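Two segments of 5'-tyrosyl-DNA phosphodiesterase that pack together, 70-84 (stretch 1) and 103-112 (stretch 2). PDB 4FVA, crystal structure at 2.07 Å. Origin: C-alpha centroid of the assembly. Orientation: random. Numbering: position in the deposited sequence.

Stretch 1 70-84: IYYSNKGCQYYTAIL
Stretch 2, residues 103-112: GMYRTLQILE

Stretch 1 is a hairpin: strand 70-72 turns through a type II beta turn, Asn-74 to Cys-77, and returns as strand 80-84. Ile-83 N to Tyr-71 O and Tyr-71 N to Ile-83 O, 2.8 and 2.9 Å, pair the arms, as does Ser-73 N to Thr-81 O, 2.9 Å. Gly-76, at phi/psi 95/-19, takes a turn position where a CB would jam against the preceding carbonyl. Strand 107-112 packs against the hairpin through side chains, its axis 8.3 Å from strand 80-84 at 16° and 9.1 Å from strand 70-72 at 151°. In register, the CA atoms of Ser-73 and Gln-109 lie 6.0 Å apart, those of Ile-83 and Leu-111 7.6 Å. Alternation in the extended chain points Thr-107, Gln-109 and Leu-111 toward the hairpin, Leu-108 and Ile-110 away.

Direct polar contacts centre on buried Gln-109. Its chi1 and chi2, both t, extend the amide so that NE2 donates to Tyr-71 O (2.9 Å) while OE1 accepts from Thr-81 OG1 (2.8 Å); an amide suits this place by offering both roles. At the loop end, Tyr-79 (chi1 p) brings OH to Arg-106 (chi1 and chi2 m), which donates from NH2 at 2.8 Å and from NE at 3.1 Å, both N-H groups converging on one oxygen.

Water fills the gap between small hydroxyl side chains, all chi1 p. One molecule links Ser-73 OG (2.6 Å) to Thr-107 OG1 (2.7 Å); another accepts from Thr-107 OG1 (2.8 Å) and donates to Thr-81 OG1 (2.7 Å).

Apolar contacts flank this polar centre. Leu-111 (chi1 t, chi2 p) lays CD1 over one face of the Tyr-71 ring (chi1 m), 3.9 Å from its centroid, and its CB meets Ile-83 CD1 at 4.1 Å. Toward the turn, Cys-77 SG (chi1 t) approaches Tyr-105 CD2 at 3.6 Å, obliquely to the ring. Together the stretches bury 684 Å².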

# COMPACT_ATOMS: atom_id res chain seq x y z
N ILE A 70 -3.20 -9.90 10.93
CA ILE A 70 -3.38 -8.46 10.74
C ILE A 70 -2.51 -7.67 11.72
O ILE A 70 -2.59 -7.87 12.94
CB ILE A 70 -4.85 -8.03 10.95
CG1 ILE A 70 -5.79 -8.87 10.08
CG2 ILE A 70 -5.03 -6.53 10.68
CD1 ILE A 70 -7.24 -8.51 10.28
N TYR A 71 -1.70 -6.76 11.19
CA TYR A 71 -0.85 -5.90 12.01
C TYR A 71 -1.22 -4.44 11.75
O TYR A 71 -1.12 -3.97 10.62
CB TYR A 71 0.65 -6.17 11.76
CG TYR A 71 1.02 -7.58 12.16
CD1 TYR A 71 1.41 -7.85 13.47
CD2 TYR A 71 0.91 -8.64 11.28
CE1 TYR A 71 1.71 -9.14 13.88
CE2 TYR A 71 1.21 -9.93 11.67
CZ TYR A 71 1.60 -10.16 12.99
OH TYR A 71 1.90 -11.42 13.41
N TYR A 72 -1.68 -3.76 12.80
CA TYR A 72 -2.06 -2.35 12.72
C TYR A 72 -0.90 -1.48 13.18
O TYR A 72 -0.24 -1.81 14.17
CB TYR A 72 -3.31 -2.07 13.57
CG TYR A 72 -4.56 -2.78 13.09
CD1 TYR A 72 -5.17 -2.42 11.89
CD2 TYR A 72 -5.15 -3.79 13.85
CE1 TYR A 72 -6.31 -3.05 11.45
CE2 TYR A 72 -6.29 -4.44 13.40
CZ TYR A 72 -6.86 -4.06 12.21
OH TYR A 72 -8.00 -4.69 11.75
N SER A 73 -0.66 -0.38 12.49
CA SER A 73 0.48 0.46 12.82
C SER A 73 0.29 1.16 14.16
O SER A 73 1.24 1.29 14.94
CB SER A 73 0.72 1.53 11.74
OG SER A 73 -0.35 2.48 11.71
N ASN A 74 -0.94 1.58 14.44
CA ASN A 74 -1.17 2.51 15.55
C ASN A 74 -2.65 2.57 15.89
O ASN A 74 -3.25 3.65 15.90
CB ASN A 74 -0.69 3.90 15.13
CG ASN A 74 -0.49 4.84 16.31
OD1 ASN A 74 -0.42 4.40 17.46
ND2 ASN A 74 -0.40 6.14 16.03
N LYS A 75 -3.24 1.41 16.17
CA LYS A 75 -4.68 1.31 16.40
C LYS A 75 -5.10 2.23 17.54
O LYS A 75 -4.37 2.39 18.53
CB LYS A 75 -5.08 -0.14 16.68
CG LYS A 75 -6.57 -0.40 16.53
CD LYS A 75 -6.89 -1.89 16.43
CE LYS A 75 -8.36 -2.12 16.07
NZ LYS A 75 -9.29 -1.52 17.08
N GLY A 76 -6.26 2.87 17.40
CA GLY A 76 -6.73 3.82 18.40
C GLY A 76 -6.39 5.27 18.08
O GLY A 76 -6.99 6.20 18.64
N CYS A 77 -5.41 5.49 17.20
CA CYS A 77 -5.11 6.83 16.69
C CYS A 77 -6.23 7.25 15.74
O CYS A 77 -7.06 6.41 15.35
CB CYS A 77 -3.75 6.82 15.99
SG CYS A 77 -3.19 8.37 15.22
N GLN A 78 -6.29 8.52 15.35
CA GLN A 78 -7.36 8.98 14.44
C GLN A 78 -7.45 8.12 13.17
O GLN A 78 -8.54 7.75 12.72
CB GLN A 78 -7.16 10.45 14.07
CG GLN A 78 -8.30 11.05 13.24
CD GLN A 78 -7.92 12.38 12.61
OE1 GLN A 78 -6.85 12.92 12.88
NE2 GLN A 78 -8.78 12.89 11.72
N TYR A 79 -6.30 7.85 12.56
CA TYR A 79 -6.22 6.90 11.44
C TYR A 79 -4.82 6.30 11.38
O TYR A 79 -3.88 6.83 11.98
CB TYR A 79 -6.63 7.57 10.12
CG TYR A 79 -5.79 8.76 9.73
CD1 TYR A 79 -5.89 9.96 10.42
CD2 TYR A 79 -4.91 8.68 8.65
CE1 TYR A 79 -5.12 11.06 10.05
CE2 TYR A 79 -4.14 9.77 8.29
CZ TYR A 79 -4.25 10.96 8.99
OH TYR A 79 -3.49 12.05 8.61
N TYR A 80 -4.67 5.17 10.70
CA TYR A 80 -3.42 4.42 10.78
C TYR A 80 -3.32 3.45 9.60
O TYR A 80 -4.18 3.48 8.70
CB TYR A 80 -3.33 3.69 12.13
CG TYR A 80 -4.63 2.98 12.53
CD1 TYR A 80 -4.88 1.67 12.14
CD2 TYR A 80 -5.60 3.64 13.28
CE1 TYR A 80 -6.08 1.03 12.48
CE2 TYR A 80 -6.78 3.01 13.64
CZ TYR A 80 -7.02 1.71 13.24
OH TYR A 80 -8.21 1.09 13.59
N THR A 81 -2.26 2.66 9.55
CA THR A 81 -2.10 1.73 8.44
C THR A 81 -2.20 0.28 8.92
O THR A 81 -2.22 0.02 10.13
CB THR A 81 -0.78 1.94 7.70
OG1 THR A 81 0.31 1.69 8.59
CG2 THR A 81 -0.69 3.38 7.19
N ALA A 82 -2.27 -0.66 7.99
CA ALA A 82 -2.29 -2.06 8.36
C ALA A 82 -1.52 -2.87 7.33
O ALA A 82 -1.47 -2.52 6.15
CB ALA A 82 -3.73 -2.57 8.48
N ILE A 83 -0.92 -3.97 7.79
CA ILE A 83 -0.33 -4.95 6.89
C ILE A 83 -0.99 -6.28 7.21
O ILE A 83 -0.99 -6.71 8.38
CB ILE A 83 1.20 -5.04 7.07
CG1 ILE A 83 1.86 -3.67 6.82
CG2 ILE A 83 1.81 -6.12 6.13
CD1 ILE A 83 3.36 -3.66 7.01
N LEU A 84 -1.57 -6.92 6.20
CA LEU A 84 -2.17 -8.24 6.38
C LEU A 84 -1.36 -9.24 5.59
O LEU A 84 -1.06 -9.01 4.41
CB LEU A 84 -3.63 -8.26 5.92
CG LEU A 84 -4.67 -7.42 6.67
CD1 LEU A 84 -4.52 -5.91 6.36
CD2 LEU A 84 -6.08 -7.89 6.35
N GLY A 103 3.21 16.04 10.87
CA GLY A 103 2.13 16.58 11.69
C GLY A 103 0.87 15.74 11.56
O GLY A 103 -0.19 16.11 12.08
N MET A 104 0.98 14.59 10.91
CA MET A 104 -0.18 13.77 10.58
C MET A 104 -0.09 12.31 11.08
O MET A 104 -0.73 11.39 10.53
CB MET A 104 -0.43 13.82 9.06
CG MET A 104 -0.68 15.23 8.54
SD MET A 104 -0.89 15.28 6.74
CE MET A 104 -0.70 17.04 6.43
N TYR A 105 0.71 12.11 12.13
CA TYR A 105 0.91 10.80 12.78
C TYR A 105 1.39 9.74 11.80
O TYR A 105 1.08 8.55 11.97
CB TYR A 105 -0.37 10.28 13.45
CG TYR A 105 -1.21 11.33 14.13
CD1 TYR A 105 -0.74 12.03 15.24
CD2 TYR A 105 -2.50 11.60 13.68
CE1 TYR A 105 -1.53 12.99 15.86
CE2 TYR A 105 -3.29 12.55 14.29
CZ TYR A 105 -2.81 13.24 15.39
OH TYR A 105 -3.61 14.18 15.99
N ARG A 106 2.12 10.15 10.76
CA ARG A 106 2.53 9.22 9.72
C ARG A 106 3.73 8.40 10.15
O ARG A 106 4.60 8.88 10.90
CB ARG A 106 2.78 9.95 8.40
CG ARG A 106 1.59 10.79 7.93
CD ARG A 106 0.30 9.96 7.80
NE ARG A 106 -0.86 10.83 7.52
CZ ARG A 106 -1.15 11.31 6.32
NH1 ARG A 106 -0.37 10.99 5.29
NH2 ARG A 106 -2.21 12.10 6.14
N THR A 107 3.79 7.16 9.65
CA THR A 107 4.74 6.18 10.14
C THR A 107 5.27 5.34 8.99
O THR A 107 4.66 5.24 7.92
CB THR A 107 4.04 5.21 11.13
OG1 THR A 107 2.91 4.60 10.47
CG2 THR A 107 3.54 5.95 12.39
N LEU A 108 6.40 4.69 9.23
CA LEU A 108 6.86 3.64 8.33
C LEU A 108 6.63 2.36 9.10
O LEU A 108 7.28 2.11 10.13
CB LEU A 108 8.34 3.81 7.99
CG LEU A 108 8.96 2.77 7.06
CD1 LEU A 108 8.16 2.69 5.78
CD2 LEU A 108 10.40 3.17 6.75
N GLN A 109 5.69 1.56 8.62
CA GLN A 109 5.31 0.31 9.27
C GLN A 109 6.09 -0.83 8.62
O GLN A 109 5.96 -1.05 7.41
CB GLN A 109 3.80 0.06 9.15
CG GLN A 109 3.32 -1.23 9.83
CD GLN A 109 1.84 -1.47 9.63
OE1 GLN A 109 1.24 -0.94 8.68
NE2 GLN A 109 1.23 -2.26 10.52
N ILE A 110 6.89 -1.54 9.41
CA ILE A 110 7.76 -2.58 8.85
C ILE A 110 7.42 -3.93 9.44
O ILE A 110 7.46 -4.10 10.67
CB ILE A 110 9.25 -2.26 9.10
CG1 ILE A 110 9.62 -0.92 8.46
CG2 ILE A 110 10.15 -3.33 8.49
CD1 ILE A 110 11.04 -0.43 8.82
N LEU A 111 7.06 -4.88 8.59
CA LEU A 111 6.86 -6.24 9.05
C LEU A 111 7.90 -7.11 8.37
O LEU A 111 7.98 -7.16 7.14
CB LEU A 111 5.45 -6.75 8.73
CG LEU A 111 4.96 -8.03 9.43
CD1 LEU A 111 4.66 -7.74 10.92
CD2 LEU A 111 3.74 -8.64 8.75
N GLU A 112 8.71 -7.77 9.19
CA GLU A 112 9.79 -8.63 8.73
C GLU A 112 9.42 -10.07 9.05
O GLU A 112 8.97 -10.36 10.17
CB GLU A 112 11.10 -8.26 9.43
CG GLU A 112 12.26 -9.21 9.15
CD GLU A 112 13.46 -8.95 10.04
OE1 GLU A 112 13.59 -7.83 10.59
OE2 GLU A 112 14.26 -9.89 10.22
O HOH W 1 0.36 4.95 11.17
O HOH W 2 -0.88 6.74 12.76
O HOH W 3 -1.71 8.77 10.45
O HOH W 4 2.43 3.33 8.06